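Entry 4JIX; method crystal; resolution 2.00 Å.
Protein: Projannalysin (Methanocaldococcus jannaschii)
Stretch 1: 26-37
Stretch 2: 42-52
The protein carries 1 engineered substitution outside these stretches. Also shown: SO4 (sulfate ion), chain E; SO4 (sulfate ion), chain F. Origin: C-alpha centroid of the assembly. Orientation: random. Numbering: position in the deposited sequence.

Stretch 1 (26-37) NESINIEIKPMK
Stretch 2, residues 42-52: SFSFKTKTLRL

Leu52 (chi1 -59°, chi2 168°) fills the apolar centre and is buried. Its CB lies 4.2 Å from Ile33 CG1, and its CD1 4.4 Å from Ile31 CG2. Both isoleucines have chi1 m. Leu50 (t, p) lies on the same sheet face, and its CB is 4.1 Å from Ile29 CD1. Ile29 (p, t) also sets CG2 4.1 Å from CE1 at the edge of the Phe43 ring. Branched apolar side chains suit this face.

Strands 30-34 and 49-52 run parallel, 18° apart, with extended backbones. Asn30 pairs with Thr49, Ile31 with Leu50, Glu32 with Arg51 and Ile33 with Leu52, at CA-CA distances of 4.5 to 5.0 Å. Hydrogen bonds run Asn30 N to Lys48 O (2.8 Å), Leu50 N to Asn30 O (2.8 Å), Glu32 N to Leu50 O (2.9 Å), Leu52 N to Glu32 O (2.8 Å) and Lys34 N to Leu52 O (3.1 Å). Lys48 turns at phi/psi 56/49.

Asn30, Glu32, Thr49 and Arg51 share the other, polar face. Glu32 (m, t, chi3 6°) salt-bridges through OE1 to Arg51 NE, 2.8 Å. Arg51 (m, t, t, chi4 86°) also donates NH1 and NH2 to O1 of sulfate E, at 3.0 and 2.9 Å. At the margin, Asn30 ND2 makes a weak 3.1 Å hydrogen bond to Thr47 O.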

# COMPACT_ATOMS: atom_id res chain seq x y z
N ASN A 26 -24.61 10.90 8.46
CA ASN A 26 -25.91 10.78 7.79
C ASN A 26 -25.92 11.58 6.48
O ASN A 26 -26.98 11.74 5.86
CB ASN A 26 -27.10 11.18 8.67
CG ASN A 26 -28.43 10.76 8.03
OD1 ASN A 26 -28.56 9.68 7.43
ND2 ASN A 26 -29.42 11.63 8.06
N GLU A 27 -24.77 12.08 6.03
CA GLU A 27 -24.74 12.75 4.74
C GLU A 27 -24.66 11.67 3.69
O GLU A 27 -23.96 10.68 3.88
CB GLU A 27 -23.55 13.72 4.63
CG GLU A 27 -23.80 15.04 5.33
CD GLU A 27 -22.57 15.92 5.33
OE1 GLU A 27 -21.66 15.68 6.16
OE2 GLU A 27 -22.48 16.80 4.44
N SER A 28 -25.37 11.86 2.58
CA SER A 28 -25.38 10.92 1.47
C SER A 28 -24.02 10.94 0.74
O SER A 28 -23.40 11.99 0.63
CB SER A 28 -26.49 11.30 0.49
OG SER A 28 -27.25 10.17 0.08
N ILE A 29 -23.56 9.77 0.27
CA ILE A 29 -22.31 9.71 -0.51
C ILE A 29 -22.54 8.86 -1.77
O ILE A 29 -23.48 8.07 -1.84
CB ILE A 29 -21.07 9.20 0.29
CG1 ILE A 29 -21.24 7.75 0.80
CG2 ILE A 29 -20.67 10.16 1.40
CD1 ILE A 29 -19.88 6.99 1.03
N ASN A 30 -21.67 9.05 -2.75
CA ASN A 30 -21.64 8.25 -3.96
C ASN A 30 -20.48 7.29 -3.82
O ASN A 30 -19.46 7.66 -3.24
CB ASN A 30 -21.49 9.14 -5.21
CG ASN A 30 -22.63 10.10 -5.36
OD1 ASN A 30 -23.78 9.71 -5.54
ND2 ASN A 30 -22.34 11.39 -5.24
N ILE A 31 -20.64 6.05 -4.30
CA ILE A 31 -19.58 5.05 -4.26
C ILE A 31 -19.22 4.70 -5.70
O ILE A 31 -20.10 4.28 -6.46
CB ILE A 31 -19.95 3.78 -3.44
CG1 ILE A 31 -20.45 4.14 -2.02
CG2 ILE A 31 -18.76 2.80 -3.38
CD1 ILE A 31 -21.29 3.06 -1.38
N GLU A 32 -17.95 4.90 -6.08
CA GLU A 32 -17.47 4.58 -7.43
C GLU A 32 -16.35 3.54 -7.34
O GLU A 32 -15.30 3.82 -6.76
CB GLU A 32 -16.95 5.84 -8.15
CG GLU A 32 -18.01 6.71 -8.78
CD GLU A 32 -17.48 7.82 -9.66
OE1 GLU A 32 -16.25 7.88 -9.89
OE2 GLU A 32 -18.29 8.65 -10.13
N ILE A 33 -16.60 2.35 -7.88
CA ILE A 33 -15.62 1.27 -7.91
C ILE A 33 -15.16 1.18 -9.37
O ILE A 33 -15.92 0.74 -10.24
CB ILE A 33 -16.16 -0.06 -7.33
CG1 ILE A 33 -16.57 0.12 -5.84
CG2 ILE A 33 -15.13 -1.19 -7.45
CD1 ILE A 33 -17.91 -0.28 -5.56
N LYS A 34 -13.95 1.68 -9.64
CA LYS A 34 -13.43 1.73 -11.00
C LYS A 34 -11.91 1.50 -11.04
O LYS A 34 -11.25 1.66 -10.01
CB LYS A 34 -13.80 3.09 -11.66
CG LYS A 34 -13.19 4.32 -10.97
CD LYS A 34 -13.41 5.59 -11.78
CE LYS A 34 -12.40 6.67 -11.43
NZ LYS A 34 -11.05 6.38 -12.00
N PRO A 35 -11.32 1.13 -12.21
CA PRO A 35 -9.86 1.01 -12.26
C PRO A 35 -9.27 2.40 -12.02
O PRO A 35 -9.78 3.39 -12.54
CB PRO A 35 -9.59 0.48 -13.68
CG PRO A 35 -10.92 0.04 -14.22
CD PRO A 35 -11.92 0.90 -13.54
N MET A 36 -8.32 2.48 -11.10
CA MET A 36 -7.65 3.73 -10.73
C MET A 36 -6.15 3.50 -10.88
O MET A 36 -5.64 2.50 -10.37
CB MET A 36 -8.00 4.16 -9.29
CG MET A 36 -9.47 4.52 -9.06
SD MET A 36 -9.86 4.63 -7.28
CE MET A 36 -9.13 6.22 -6.89
N LYS A 37 -5.47 4.39 -11.59
CA LYS A 37 -4.04 4.30 -11.88
C LYS A 37 -3.19 4.97 -10.80
O LYS A 37 -2.06 4.54 -10.56
CB LYS A 37 -3.78 4.99 -13.25
CG LYS A 37 -2.33 5.09 -13.72
CD LYS A 37 -2.23 5.97 -14.96
CE LYS A 37 -0.81 6.37 -15.30
NZ LYS A 37 -0.75 7.27 -16.48
N SER A 42 -9.85 7.27 -2.75
CA SER A 42 -9.89 8.73 -2.62
C SER A 42 -11.31 9.15 -2.22
O SER A 42 -12.24 8.35 -2.27
CB SER A 42 -9.47 9.42 -3.92
OG SER A 42 -10.35 9.08 -4.97
N PHE A 43 -11.44 10.39 -1.81
CA PHE A 43 -12.72 10.95 -1.44
C PHE A 43 -12.77 12.36 -1.97
O PHE A 43 -11.86 13.15 -1.69
CB PHE A 43 -12.96 10.92 0.08
CG PHE A 43 -14.35 11.39 0.42
CD1 PHE A 43 -15.43 10.52 0.35
CD2 PHE A 43 -14.60 12.73 0.73
CE1 PHE A 43 -16.73 10.97 0.60
CE2 PHE A 43 -15.90 13.17 0.98
CZ PHE A 43 -16.95 12.29 0.91
N SER A 44 -13.84 12.69 -2.70
CA SER A 44 -14.00 14.03 -3.22
C SER A 44 -15.05 14.77 -2.40
O SER A 44 -16.20 14.34 -2.38
CB SER A 44 -14.39 13.99 -4.70
OG SER A 44 -14.91 15.25 -5.10
N PHE A 45 -14.68 15.86 -1.72
CA PHE A 45 -15.63 16.69 -0.97
C PHE A 45 -16.59 17.43 -1.91
O PHE A 45 -17.73 17.70 -1.53
CB PHE A 45 -14.91 17.73 -0.09
CG PHE A 45 -14.37 17.17 1.20
CD1 PHE A 45 -13.10 16.61 1.27
CD2 PHE A 45 -15.15 17.19 2.36
CE1 PHE A 45 -12.61 16.07 2.47
CE2 PHE A 45 -14.66 16.67 3.57
CZ PHE A 45 -13.39 16.12 3.62
N LYS A 46 -16.12 17.75 -3.13
CA LYS A 46 -16.89 18.47 -4.14
C LYS A 46 -18.13 17.65 -4.57
O LYS A 46 -19.24 18.20 -4.59
CB LYS A 46 -15.99 18.80 -5.35
CG LYS A 46 -16.65 19.67 -6.43
CD LYS A 46 -15.71 19.87 -7.60
CE LYS A 46 -16.35 20.67 -8.70
NZ LYS A 46 -15.40 20.93 -9.82
N THR A 47 -17.95 16.34 -4.86
CA THR A 47 -19.08 15.50 -5.29
C THR A 47 -19.53 14.51 -4.22
O THR A 47 -20.50 13.79 -4.46
CB THR A 47 -18.75 14.75 -6.59
OG1 THR A 47 -17.60 13.93 -6.37
CG2 THR A 47 -18.56 15.68 -7.78
N LYS A 48 -18.86 14.48 -3.04
CA LYS A 48 -19.15 13.53 -1.93
C LYS A 48 -19.06 12.10 -2.49
O LYS A 48 -19.98 11.30 -2.31
CB LYS A 48 -20.51 13.84 -1.26
CG LYS A 48 -20.39 14.89 -0.17
CD LYS A 48 -21.58 15.84 -0.13
CE LYS A 48 -21.44 16.92 0.93
NZ LYS A 48 -20.27 17.83 0.69
N THR A 49 -17.97 11.82 -3.21
CA THR A 49 -17.78 10.53 -3.86
C THR A 49 -16.61 9.79 -3.26
O THR A 49 -15.47 10.28 -3.28
CB THR A 49 -17.60 10.72 -5.37
OG1 THR A 49 -18.77 11.34 -5.90
CG2 THR A 49 -17.34 9.43 -6.12
N LEU A 50 -16.88 8.58 -2.77
CA LEU A 50 -15.85 7.68 -2.29
C LEU A 50 -15.42 6.87 -3.51
O LEU A 50 -16.28 6.22 -4.12
CB LEU A 50 -16.40 6.78 -1.14
CG LEU A 50 -15.50 5.62 -0.66
CD1 LEU A 50 -14.28 6.13 0.08
CD2 LEU A 50 -16.27 4.69 0.26
N ARG A 51 -14.15 6.97 -3.92
CA ARG A 51 -13.65 6.22 -5.08
C ARG A 51 -12.78 5.08 -4.61
O ARG A 51 -11.90 5.28 -3.77
CB ARG A 51 -12.89 7.11 -6.08
CG ARG A 51 -13.82 8.08 -6.80
CD ARG A 51 -13.20 8.75 -8.01
NE ARG A 51 -14.22 9.46 -8.79
CZ ARG A 51 -14.62 10.71 -8.55
NH1 ARG A 51 -14.08 11.41 -7.56
NH2 ARG A 51 -15.57 11.26 -9.30
N LEU A 52 -13.05 3.86 -5.10
CA LEU A 52 -12.30 2.67 -4.69
C LEU A 52 -11.77 1.95 -5.92
O LEU A 52 -12.51 1.77 -6.89
CB LEU A 52 -13.17 1.71 -3.85
CG LEU A 52 -13.77 2.28 -2.54
CD1 LEU A 52 -14.82 1.34 -1.98
CD2 LEU A 52 -12.69 2.55 -1.49
S SO4 E . -14.75 14.92 -8.65
O1 SO4 E . -15.67 13.92 -8.11
O2 SO4 E . -14.63 16.04 -7.73
O3 SO4 E . -13.44 14.31 -8.85
O4 SO4 E . -15.25 15.40 -9.95
S SO4 F . -7.09 7.48 -11.91
O1 SO4 F . -8.54 7.54 -11.78
O2 SO4 F . -6.49 7.10 -10.63
O3 SO4 F . -6.56 8.79 -12.31
O4 SO4 F . -6.76 6.50 -12.94
O HOH W 1 -19.78 11.11 -8.68